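Local atomic coordinates of flagellar hook-associated protein (Burkholderia pseudomallei, PDB entry 4UT1), a protein that probably serves as a structural component of the bacterial flagellum, forming part of the junction between hook and filament. Residues N582-T585 / T591-T594; G334-V339 / G441-A446; G462-G467 / D558-G563; Y473-G478 / I562-G567. All blocks are in the same frame, centred on the assembly; numbering follows the deposited sequence.

Interaction 1: N582-T585 / T591-T594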
loop_
_atom_site.group_PDB
_atom_site.type_symbol
_atom_site.label_atom_id
_atom_site.label_comp_id
_atom_site.label_asym_id
_atom_site.label_seq_id
_atom_site.Cartn_x
_atom_site.Cartn_y
_atom_site.Cartn_z
ATOM N N ASN A 582 11.921 9.999 10.876
ATOM C CA ASN A 582 11.934 9.157 12.068
ATOM C C ASN A 582 10.548 8.762 12.553
ATOM O O ASN A 582 10.412 8.031 13.529
ATOM C CB ASN A 582 12.689 9.861 13.194
ATOM C CG ASN A 582 14.129 10.129 12.835
ATOM O OD1 ASN A 582 14.835 9.238 12.361
ATOM N ND2 ASN A 582 14.573 11.362 13.038
ATOM N N SER A 583 9.517 9.243 11.868
ATOM C CA SER A 583 8.142 8.943 12.235
ATOM C C SER A 583 7.774 7.479 12.003
ATOM O O SER A 583 8.088 6.910 10.957
ATOM C CB SER A 583 7.184 9.838 11.446
ATOM O OG SER A 583 5.849 9.421 11.644
ATOM N N LYS A 584 7.079 6.871 12.959
ATOM C CA LYS A 584 6.677 5.476 12.790
ATOM C C LYS A 584 5.236 5.345 12.298
ATOM O O LYS A 584 4.297 5.210 13.089
ATOM C CB LYS A 584 6.874 4.715 14.098
ATOM C CG LYS A 584 8.321 4.717 14.564
ATOM C CD LYS A 584 8.530 3.811 15.765
ATOM C CE LYS A 584 9.929 3.973 16.333
ATOM N NZ LYS A 584 10.182 3.046 17.467
ATOM N N THR A 585 5.070 5.347 10.978
ATOM C CA THR A 585 3.748 5.412 10.373
ATOM C C THR A 585 3.292 4.093 9.773
ATOM O O THR A 585 2.129 3.949 9.384
ATOM C CB THR A 585 3.707 6.487 9.274
ATOM O OG1 THR A 585 4.702 6.194 8.279
ATOM C CG2 THR A 585 3.972 7.864 9.878
ATOM N N THR A 591 6.977 1.085 12.563
ATOM C CA THR A 591 8.165 1.207 11.719
ATOM C C THR A 591 8.154 2.470 10.863
ATOM O O THR A 591 7.096 2.995 10.514
ATOM C CB THR A 591 8.334 -0.017 10.792
ATOM O OG1 THR A 591 7.585 0.181 9.587
ATOM C CG2 THR A 591 7.868 -1.294 11.490
ATOM N N THR A 592 9.351 2.943 10.537
ATOM C CA THR A 592 9.538 4.132 9.717
ATOM C C THR A 592 9.400 3.790 8.235
ATOM O O THR A 592 9.241 2.625 7.876
ATOM C CB THR A 592 10.919 4.757 9.947
ATOM O OG1 THR A 592 11.921 3.883 9.421
ATOM C CG2 THR A 592 11.178 4.966 11.434
ATOM N N LEU A 593 9.449 4.809 7.385
ATOM C CA LEU A 593 9.346 4.603 5.948
ATOM C C LEU A 593 10.483 3.717 5.434
ATOM O O LEU A 593 10.253 2.785 4.664
ATOM C CB LEU A 593 9.343 5.949 5.214
ATOM C CG LEU A 593 8.131 6.848 5.449
ATOM C CD1 LEU A 593 8.338 8.223 4.842
ATOM C CD2 LEU A 593 6.896 6.200 4.873
ATOM N N THR A 594 11.708 4.005 5.858
ATOM C CA THR A 594 12.865 3.256 5.372
ATOM C C THR A 594 12.905 1.882 6.020
ATOM O O THR A 594 13.337 0.905 5.403
ATOM C CB THR A 594 14.188 3.995 5.647
ATOM O OG1 THR A 594 14.272 4.302 7.040
ATOM C CG2 THR A 594 14.254 5.284 4.842
HETATM O O HOH W 1 9.174 7.442 8.582
#
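Thr592 lays its CG2 methyl against two successive backbone carbonyls of the other segment, 3.7 Å from Ser583 O and 3.8 Å from Asn582 O. A chi1 of 69° sets OG1 between N and C, where it bonds to the backbone N of Gly595, and leaves CG2 opposite the carbonyl carbon. Thr592 is the N-cap residue of the helix beginning at Leu593, and this bond caps one of the helix's first amides, so the methyl meets the loop and the hydroxyl serves the helix.

Next to the methyl the backbones run close, the CA atoms of Lys584 and Thr592 4.4 Å apart. Two CA-H...O contacts run in opposite senses: Thr592 CA to Ser583 O at 3.4 Å, with 151° at the hydrogen, and Lys584 CA to Thr591 O at the same length but more bent, 133°. A water adds a bridge, lying 2.7 Å from Ser583 O, to which it can donate, though other acceptors compete for its protons, and accepting a hydrogen bond from Leu593 N at 2.9 Å. It thereby supplies a partner for a first-turn amide, which has no carbonyl one turn earlier in its helix to bond.

Farther in, Leu593 CD2 comes within 4.1 Å of Thr585 OG1, the two side chains crossing at a slant. The Thr585 hydroxyl is paired with Ser313 OG.

The contact closes the loop that links helix 572-579 to helix 593-630. Leu593 packs on Ser313, Phe314 and Gln317 of helix 287-322 and on Phe121 of helix 113-129, setting the start of the last modelled helix into the bundle.

Interaction 2: G334-V339 / G441-A446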
loop_
_atom_site.group_PDB
_atom_site.type_symbol
_atom_site.label_atom_id
_atom_site.label_comp_id
_atom_site.label_asym_id
_atom_site.label_seq_id
_atom_site.Cartn_x
_atom_site.Cartn_y
_atom_site.Cartn_z
ATOM N N GLY A 334 1.180 24.385 0.884
ATOM C CA GLY A 334 0.270 23.474 0.210
ATOM C C GLY A 334 0.904 22.110 0.030
ATOM O O GLY A 334 1.941 21.806 0.616
ATOM N N SER A 335 0.297 21.271 -0.798
ATOM C CA SER A 335 0.876 19.957 -1.045
ATOM C C SER A 335 2.205 20.063 -1.789
ATOM O O SER A 335 2.375 20.932 -2.630
ATOM C CB SER A 335 -0.106 19.091 -1.834
ATOM O OG SER A 335 -1.195 18.762 -0.993
ATOM N N LEU A 336 3.138 19.175 -1.459
ATOM C CA LEU A 336 4.383 19.020 -2.223
ATOM C C LEU A 336 4.336 17.772 -3.116
ATOM O O LEU A 336 5.074 17.671 -4.087
ATOM C CB LEU A 336 5.590 18.950 -1.280
ATOM C CG LEU A 336 5.806 20.212 -0.439
ATOM C CD1 LEU A 336 7.033 20.061 0.435
ATOM C CD2 LEU A 336 5.938 21.440 -1.335
ATOM N N PHE A 337 3.459 16.826 -2.786
ATOM C CA PHE A 337 3.332 15.589 -3.556
ATOM C C PHE A 337 1.874 15.212 -3.794
ATOM O O PHE A 337 0.990 15.619 -3.050
ATOM C CB PHE A 337 4.059 14.445 -2.843
ATOM C CG PHE A 337 5.531 14.658 -2.736
ATOM C CD1 PHE A 337 6.362 14.303 -3.775
ATOM C CD2 PHE A 337 6.085 15.273 -1.613
ATOM C CE1 PHE A 337 7.720 14.531 -3.704
ATOM C CE2 PHE A 337 7.450 15.488 -1.531
ATOM C CZ PHE A 337 8.270 15.110 -2.581
ATOM N N ALA A 338 1.632 14.430 -4.847
ATOM C CA ALA A 338 0.300 13.942 -5.149
ATOM C C ALA A 338 0.352 12.483 -5.608
ATOM O O ALA A 338 1.351 12.034 -6.161
ATOM C CB ALA A 338 -0.361 14.823 -6.213
ATOM N N VAL A 339 -0.721 11.747 -5.344
ATOM C CA VAL A 339 -0.866 10.379 -5.825
ATOM C C VAL A 339 -2.307 10.149 -6.292
ATOM O O VAL A 339 -3.224 10.856 -5.864
ATOM C CB VAL A 339 -0.521 9.339 -4.734
ATOM C CG1 VAL A 339 0.872 9.570 -4.196
ATOM C CG2 VAL A 339 -1.547 9.404 -3.613
ATOM N N GLY A 441 10.665 25.729 -5.595
ATOM C CA GLY A 441 11.297 25.615 -4.296
ATOM C C GLY A 441 10.704 26.533 -3.247
ATOM O O GLY A 441 10.819 26.266 -2.047
ATOM N N SER A 442 10.052 27.602 -3.702
ATOM C CA SER A 442 9.403 28.552 -2.802
ATOM C C SER A 442 8.176 27.950 -2.113
ATOM O O SER A 442 7.712 28.471 -1.088
ATOM C CB SER A 442 9.002 29.818 -3.566
ATOM O OG SER A 442 10.158 30.477 -4.076
ATOM N N ALA A 443 7.647 26.865 -2.672
ATOM C CA ALA A 443 6.458 26.235 -2.099
ATOM C C ALA A 443 6.754 25.464 -0.814
ATOM O O ALA A 443 5.832 25.096 -0.084
ATOM C CB ALA A 443 5.798 25.300 -3.130
ATOM N N ILE A 444 8.026 25.186 -0.548
ATOM C CA ILE A 444 8.389 24.550 0.713
ATOM C C ILE A 444 8.114 25.547 1.851
ATOM O O ILE A 444 8.646 26.651 1.862
ATOM C CB ILE A 444 9.864 24.094 0.716
ATOM C CG1 ILE A 444 10.089 23.051 -0.386
ATOM C CG2 ILE A 444 10.256 23.512 2.078
ATOM C CD1 ILE A 444 11.541 22.784 -0.682
ATOM N N ALA A 445 7.243 25.164 2.772
ATOM C CA ALA A 445 6.853 26.051 3.864
ATOM C C ALA A 445 7.780 25.836 5.055
ATOM O O ALA A 445 7.466 25.077 5.962
ATOM C CB ALA A 445 5.399 25.806 4.252
ATOM N N ALA A 446 8.928 26.509 5.043
ATOM C CA ALA A 446 9.965 26.264 6.038
ATOM C C ALA A 446 9.675 26.922 7.383
ATOM O O ALA A 446 10.177 26.481 8.407
ATOM C CB ALA A 446 11.317 26.744 5.513
HETATM O O HOH W 2 3.148 25.520 -0.577
#
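The flat group engaged here is the peptide joining Ala443 to Ile444, and Leu336 packs against it, with CD2 3.9 Å from Ala443 O. The same methyl reaches Ala443 CB at 4.3 Å, beside the peptide, while CD1 extends to Ile444 CG1 at 4.4 Å. Beyond the oxygen end of the peptide sits a water, which donates to Ala443 O at 2.8 Å and accepts a hydrogen bond from Gly334 N at 2.7 Å.

Leu336 points toward the other segment, and a chi1 of -62° keeps CG beside its backbone N while both methyls reach forward. The backbones stay 7.4 Å apart between the CA atoms of Leu336 and Ile444, and no direct hydrogen bond joins the segments. A water and Asn322 provide polar bridges: ND2 of Asn322 is bonded to both Gly334 O and Ala443 O, and its OD1 accepts from Ala445 N. Arg137 NH1, from helix 134-193, binds Gly441 O and Ile444 O, tying the short 3-10 turn to that helix.

Ala445 is the centre of an inverse gamma turn, which follows closely on that 3-10 turn. Strand 337-338 pairs antiparallel with strand 435-436, so the two chain ends that flank the D2-like region are paired side by side, consistent with that region being an insertion into the helical part.

Interaction 3: G462-G467 / D558-G563. With EDO (1,2-ethanediol), chain U; EDO (1,2-ethanediol), chain J.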
loop_
_atom_site.group_PDB
_atom_site.type_symbol
_atom_site.label_atom_id
_atom_site.label_comp_id
_atom_site.label_asym_id
_atom_site.label_seq_id
_atom_site.Cartn_x
_atom_site.Cartn_y
_atom_site.Cartn_z
ATOM N N GLY A 462 11.330 34.763 33.064
ATOM C CA GLY A 462 10.399 33.973 32.270
ATOM C C GLY A 462 10.951 33.779 30.874
ATOM O O GLY A 462 11.452 34.728 30.266
ATOM N N VAL A 463 10.847 32.562 30.358
ATOM C CA VAL A 463 11.317 32.260 29.005
ATOM C C VAL A 463 10.261 31.428 28.285
ATOM O O VAL A 463 9.868 30.364 28.758
ATOM C CB VAL A 463 12.644 31.509 29.013
ATOM C CG1 VAL A 463 13.789 32.414 29.524
ATOM C CG2 VAL A 463 12.537 30.288 29.865
ATOM N N ILE A 464 9.784 31.929 27.156
ATOM C CA ILE A 464 8.733 31.226 26.431
ATOM C C ILE A 464 9.332 30.611 25.162
ATOM O O ILE A 464 10.258 31.174 24.571
ATOM C CB ILE A 464 7.553 32.162 26.094
ATOM C CG1 ILE A 464 6.326 31.366 25.601
ATOM C CG2 ILE A 464 7.960 33.249 25.098
ATOM C CD1 ILE A 464 5.039 32.190 25.630
ATOM N N SER A 465 8.823 29.452 24.757
ATOM C CA SER A 465 9.284 28.835 23.513
ATOM C C SER A 465 8.773 29.650 22.325
ATOM O O SER A 465 7.983 30.566 22.494
ATOM C CB SER A 465 8.829 27.376 23.427
ATOM O OG SER A 465 7.417 27.267 23.338
ATOM N N GLN A 466 9.219 29.332 21.113
ATOM C CA GLN A 466 8.833 30.155 19.979
ATOM C C GLN A 466 7.453 29.770 19.472
ATOM O O GLN A 466 6.831 30.498 18.698
ATOM C CB GLN A 466 9.888 30.046 18.864
ATOM C CG GLN A 466 11.237 30.609 19.319
ATOM C CD GLN A 466 12.193 30.862 18.173
ATOM O OE1 GLN A 466 12.714 31.972 18.016
ATOM N NE2 GLN A 466 12.438 29.838 17.372
ATOM N N GLY A 467 6.984 28.617 19.927
ATOM C CA GLY A 467 5.627 28.177 19.658
ATOM C C GLY A 467 5.573 27.200 18.508
ATOM O O GLY A 467 6.524 27.086 17.739
ATOM N N ASP A 558 4.998 40.986 33.798
ATOM C CA ASP A 558 5.789 40.553 32.632
ATOM C C ASP A 558 4.825 39.962 31.610
ATOM O O ASP A 558 3.751 39.489 31.973
ATOM C CB ASP A 558 6.886 39.546 33.016
ATOM C CG ASP A 558 8.184 40.228 33.469
ATOM O OD1 ASP A 558 8.257 41.473 33.425
ATOM O OD2 ASP A 558 9.129 39.511 33.849
ATOM N N GLN A 559 5.200 40.021 30.337
ATOM C CA GLN A 559 4.275 39.708 29.254
ATOM C C GLN A 559 4.930 38.842 28.214
ATOM O O GLN A 559 6.128 38.954 27.962
ATOM C CB GLN A 559 3.766 40.988 28.582
ATOM C CG GLN A 559 3.125 42.007 29.538
ATOM C CD GLN A 559 2.927 43.349 28.868
ATOM O OE1 GLN A 559 1.865 43.621 28.304
ATOM N NE2 GLN A 559 3.964 44.191 28.897
ATOM N N PHE A 560 4.116 38.002 27.591
ATOM C CA PHE A 560 4.563 37.092 26.543
ATOM C C PHE A 560 3.530 37.143 25.429
ATOM O O PHE A 560 2.324 37.047 25.686
ATOM C CB PHE A 560 4.748 35.686 27.116
ATOM C CG PHE A 560 5.599 35.680 28.348
ATOM C CD1 PHE A 560 5.032 35.914 29.592
ATOM C CD2 PHE A 560 6.979 35.552 28.251
ATOM C CE1 PHE A 560 5.824 35.974 30.737
ATOM C CE2 PHE A 560 7.782 35.608 29.388
ATOM C CZ PHE A 560 7.193 35.823 30.638
ATOM N N THR A 561 3.992 37.350 24.198
ATOM C CA THR A 561 3.077 37.539 23.079
ATOM C C THR A 561 2.992 36.291 22.215
ATOM O O THR A 561 3.913 35.466 22.194
ATOM C CB THR A 561 3.495 38.719 22.191
ATOM O OG1 THR A 561 4.815 38.485 21.670
ATOM C CG2 THR A 561 3.497 40.009 22.987
ATOM N N ILE A 562 1.860 36.164 21.531
ATOM C CA ILE A 562 1.601 35.086 20.586
ATOM C C ILE A 562 0.924 35.693 19.371
ATOM O O ILE A 562 -0.080 36.385 19.490
ATOM C CB ILE A 562 0.700 33.977 21.180
ATOM C CG1 ILE A 562 1.412 33.253 22.323
ATOM C CG2 ILE A 562 0.327 32.962 20.105
ATOM C CD1 ILE A 562 0.493 32.365 23.144
ATOM N N GLY A 563 1.465 35.436 18.187
ATOM C CA GLY A 563 0.873 36.000 16.995
ATOM C C GLY A 563 1.475 35.365 15.759
ATOM O O GLY A 563 2.260 34.425 15.861
HETATM C C1 EDO U . 6.052 44.476 32.795
HETATM O O1 EDO U . 6.288 45.482 31.805
HETATM C C2 EDO U . 7.221 44.372 33.751
HETATM O O2 EDO U . 6.940 43.409 34.771
HETATM C C1 EDO J . 11.768 33.187 14.513
HETATM O O1 EDO J . 11.789 33.231 15.953
HETATM C C2 EDO J . 10.613 34.041 14.001
HETATM O O2 EDO J . 10.887 34.490 12.672
HETATM O O HOH W 3 10.009 37.151 32.557
#
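Phe560 and Ile464 meet flank to flank, their side chains running antiparallel past one another. Ile464 CD1 rests 3.8 Å from Phe560 CB, and CG2 approaches the ring obliquely, 4.0 Å from CD2. A chi1 of -168° places CG1 anti to the backbone N of Ile464, which carries CD1 to the root of the phenylalanine and not to the far end of its ring. That far end belongs to Gly462: its carbonyl oxygen lies at the ring edge, in plane, 3.9 Å from Phe560 CE2, and its CA is 4.0 Å from CZ.

No direct hydrogen bond links the segments, and the CA atoms of Ile464 and Phe560 are 7.2 Å apart, a spacing filled by side chains. At one end a water spans the gap, accepting a hydrogen bond from Gly462 N at 2.8 Å and donating to Asp558 OD2. The carboxylate is itself fixed by backbone amides: OD2 takes those of Ala555 and Gly460, OD1 that of Ser459. Several N-H groups converging on it would be expected to stabilise its negative charge. At the opposite end, Gln466 OE1 accepts a proton from O1 of a bound ethanediol at 2.6 Å.

The two strands belong to different antiparallel sheets whose side chains pack face to face, consistent with a beta sandwich within the D3 domain. Strand 463-470 is outermost in its sheet and pairs with 546-551, whose Leu550 touches Phe560 and whose Val548 touches Ile464; strand 559-564 runs between 450-454 and 480-485, and Ala452 of the former also reaches Ile464.

Interaction 4: Y473-G478 / I562-G567. With EDO (1,2-ethanediol), chain J.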
loop_
_atom_site.group_PDB
_atom_site.type_symbol
_atom_site.label_atom_id
_atom_site.label_comp_id
_atom_site.label_asym_id
_atom_site.label_seq_id
_atom_site.Cartn_x
_atom_site.Cartn_y
_atom_site.Cartn_z
ATOM N N TYR A 473 -4.827 24.369 13.008
ATOM C CA TYR A 473 -4.544 25.551 13.802
ATOM C C TYR A 473 -5.198 26.776 13.170
ATOM O O TYR A 473 -5.425 26.825 11.961
ATOM C CB TYR A 473 -3.027 25.785 13.942
ATOM C CG TYR A 473 -2.432 26.444 12.722
ATOM C CD1 TYR A 473 -2.023 25.679 11.631
ATOM C CD2 TYR A 473 -2.309 27.823 12.641
ATOM C CE1 TYR A 473 -1.501 26.273 10.512
ATOM C CE2 TYR A 473 -1.783 28.427 11.526
ATOM C CZ TYR A 473 -1.386 27.639 10.457
ATOM O OH TYR A 473 -0.867 28.239 9.342
ATOM N N GLN A 474 -5.512 27.752 14.006
ATOM C CA GLN A 474 -5.968 29.054 13.556
ATOM C C GLN A 474 -5.269 30.128 14.371
ATOM O O GLN A 474 -5.081 29.973 15.579
ATOM C CB GLN A 474 -7.483 29.186 13.697
ATOM C CG GLN A 474 -8.252 28.366 12.694
ATOM C CD GLN A 474 -9.743 28.585 12.787
ATOM O OE1 GLN A 474 -10.485 28.166 11.904
ATOM N NE2 GLN A 474 -10.194 29.238 13.860
ATOM N N LEU A 475 -4.880 31.211 13.711
ATOM C CA LEU A 475 -4.352 32.367 14.421
ATOM C C LEU A 475 -5.253 33.579 14.217
ATOM O O LEU A 475 -5.482 34.004 13.091
ATOM C CB LEU A 475 -2.931 32.683 13.956
ATOM C CG LEU A 475 -1.806 31.766 14.434
ATOM C CD1 LEU A 475 -0.504 32.159 13.744
ATOM C CD2 LEU A 475 -1.642 31.845 15.948
ATOM N N PRO A 476 -5.751 34.155 15.313
ATOM C CA PRO A 476 -6.583 35.351 15.171
ATOM C C PRO A 476 -5.765 36.485 14.556
ATOM O O PRO A 476 -4.537 36.411 14.563
ATOM C CB PRO A 476 -6.997 35.664 16.608
ATOM C CG PRO A 476 -5.864 35.129 17.442
ATOM C CD PRO A 476 -5.366 33.901 16.713
ATOM N N SER A 477 -6.427 37.514 14.039
ATOM C CA SER A 477 -5.733 38.578 13.319
ATOM C C SER A 477 -4.836 39.414 14.228
ATOM O O SER A 477 -3.835 39.966 13.778
ATOM C CB SER A 477 -6.744 39.480 12.603
ATOM O OG SER A 477 -7.825 39.819 13.459
ATOM N N GLY A 478 -5.186 39.502 15.505
ATOM C CA GLY A 478 -4.428 40.333 16.423
ATOM C C GLY A 478 -3.428 39.583 17.285
ATOM O O GLY A 478 -3.475 38.353 17.394
ATOM N N ILE A 562 1.860 36.164 21.531
ATOM C CA ILE A 562 1.601 35.086 20.586
ATOM C C ILE A 562 0.924 35.693 19.371
ATOM O O ILE A 562 -0.080 36.385 19.490
ATOM C CB ILE A 562 0.700 33.977 21.180
ATOM C CG1 ILE A 562 1.412 33.253 22.323
ATOM C CG2 ILE A 562 0.327 32.962 20.105
ATOM C CD1 ILE A 562 0.493 32.365 23.144
ATOM N N GLY A 563 1.465 35.436 18.187
ATOM C CA GLY A 563 0.873 36.000 16.995
ATOM C C GLY A 563 1.475 35.365 15.759
ATOM O O GLY A 563 2.260 34.425 15.861
ATOM N N ALA A 564 1.103 35.884 14.598
ATOM C CA ALA A 564 1.612 35.368 13.330
ATOM C C ALA A 564 3.110 35.624 13.205
ATOM O O ALA A 564 3.623 36.639 13.685
ATOM C CB ALA A 564 0.858 35.995 12.162
ATOM N N ASN A 565 3.815 34.692 12.562
ATOM C CA ASN A 565 5.260 34.791 12.416
ATOM C C ASN A 565 5.659 35.687 11.247
ATOM O O ASN A 565 5.044 35.645 10.181
ATOM C CB ASN A 565 5.878 33.398 12.242
ATOM C CG ASN A 565 7.395 33.435 12.125
ATOM O OD1 ASN A 565 8.035 34.443 12.434
ATOM N ND2 ASN A 565 7.978 32.323 11.697
ATOM N N LYS A 566 6.695 36.494 11.463
ATOM C CA LYS A 566 7.205 37.394 10.431
ATOM C C LYS A 566 8.696 37.692 10.620
ATOM O O LYS A 566 9.059 38.785 11.065
ATOM C CB LYS A 566 6.409 38.703 10.425
ATOM C CG LYS A 566 6.281 39.358 11.792
ATOM C CD LYS A 566 5.652 40.742 11.700
ATOM C CE LYS A 566 4.210 40.678 11.217
ATOM N NZ LYS A 566 3.652 42.040 10.976
ATOM N N GLY A 567 9.557 36.724 10.307
ATOM C CA GLY A 567 9.138 35.399 9.879
ATOM C C GLY A 567 9.708 34.991 8.531
ATOM O O GLY A 567 9.389 33.922 7.996
HETATM C C1 EDO J . 11.768 33.187 14.513
HETATM O O1 EDO J . 11.789 33.231 15.953
HETATM C C2 EDO J . 10.613 34.041 14.001
HETATM O O2 EDO J . 10.887 34.490 12.672
HETATM O O HOH W 4 -2.662 35.963 18.488
#
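Leu475 points at the backbone of the other segment, its CD1 methyl 3.9 Å from Ala564 CA and 4.2 Å from Gly563 O. The Ala564 methyl is a little farther off, with CB 4.4 Å from the same CD1, so the leucine packs chiefly on main-chain atoms at the end of a strand. A chi1 of -74° swings CG to the N side of the backbone, opposite the carbonyl carbon, and chi2 near 174° extends the chain so that CD1 leads. Leu475 also lies on Val450 and Val546, one from each sheet of the D3 domain, and so sits at the border between the two layers.

From Leu475 onward the chain passes between those layers. Strand 463-470 belongs to one sheet and strand 480-485 to the other, where it pairs antiparallel with 559-564; residues 473-478 form the last part of the connection. Residues 475 to 478 run nearly across the strand end, their end-to-end direction 102° from that of residues 562 to 564.

Past Pro476 and Ser477, Gly478 comes back toward the strand. Its carbonyl oxygen lies 4.4 Å from Ile562 O, and a water placed between the two donates one proton to each, at 2.8 Å from Gly478 O and from Ile562 O. Both protons of that water are spent on the bridge, which joins two acceptors that could not bond each other. Two residues farther on, Thr480 takes up direct backbone pairing with Ile562, while Gly563 pairs with Leu451 on strand 450-454.

In the fold
Interactions 3 and 4 share Ile562 and Gly563, and their centres are 13 Å apart: strand 559-564 packs against the facing sheet at its start and against the crossover chain at its end. One ethanediol, probably from the crystallisation liquor, touches both, bonded to Gln466 OE1 in 462-467 and to Asn565 OD1 in 562-567. Interaction 2 stands where the helical bundle meets the inserted domains, its nearest atoms about 7 Å from interaction 4 and about 10 Å from interaction 3. Interaction 1 lies deeper along the bundle, its centre 20 Å from that of interaction 2, 33 Å from that of interaction 3 and 31 Å from that of interaction 4; helix 287-322 touches both interactions 1 and 2.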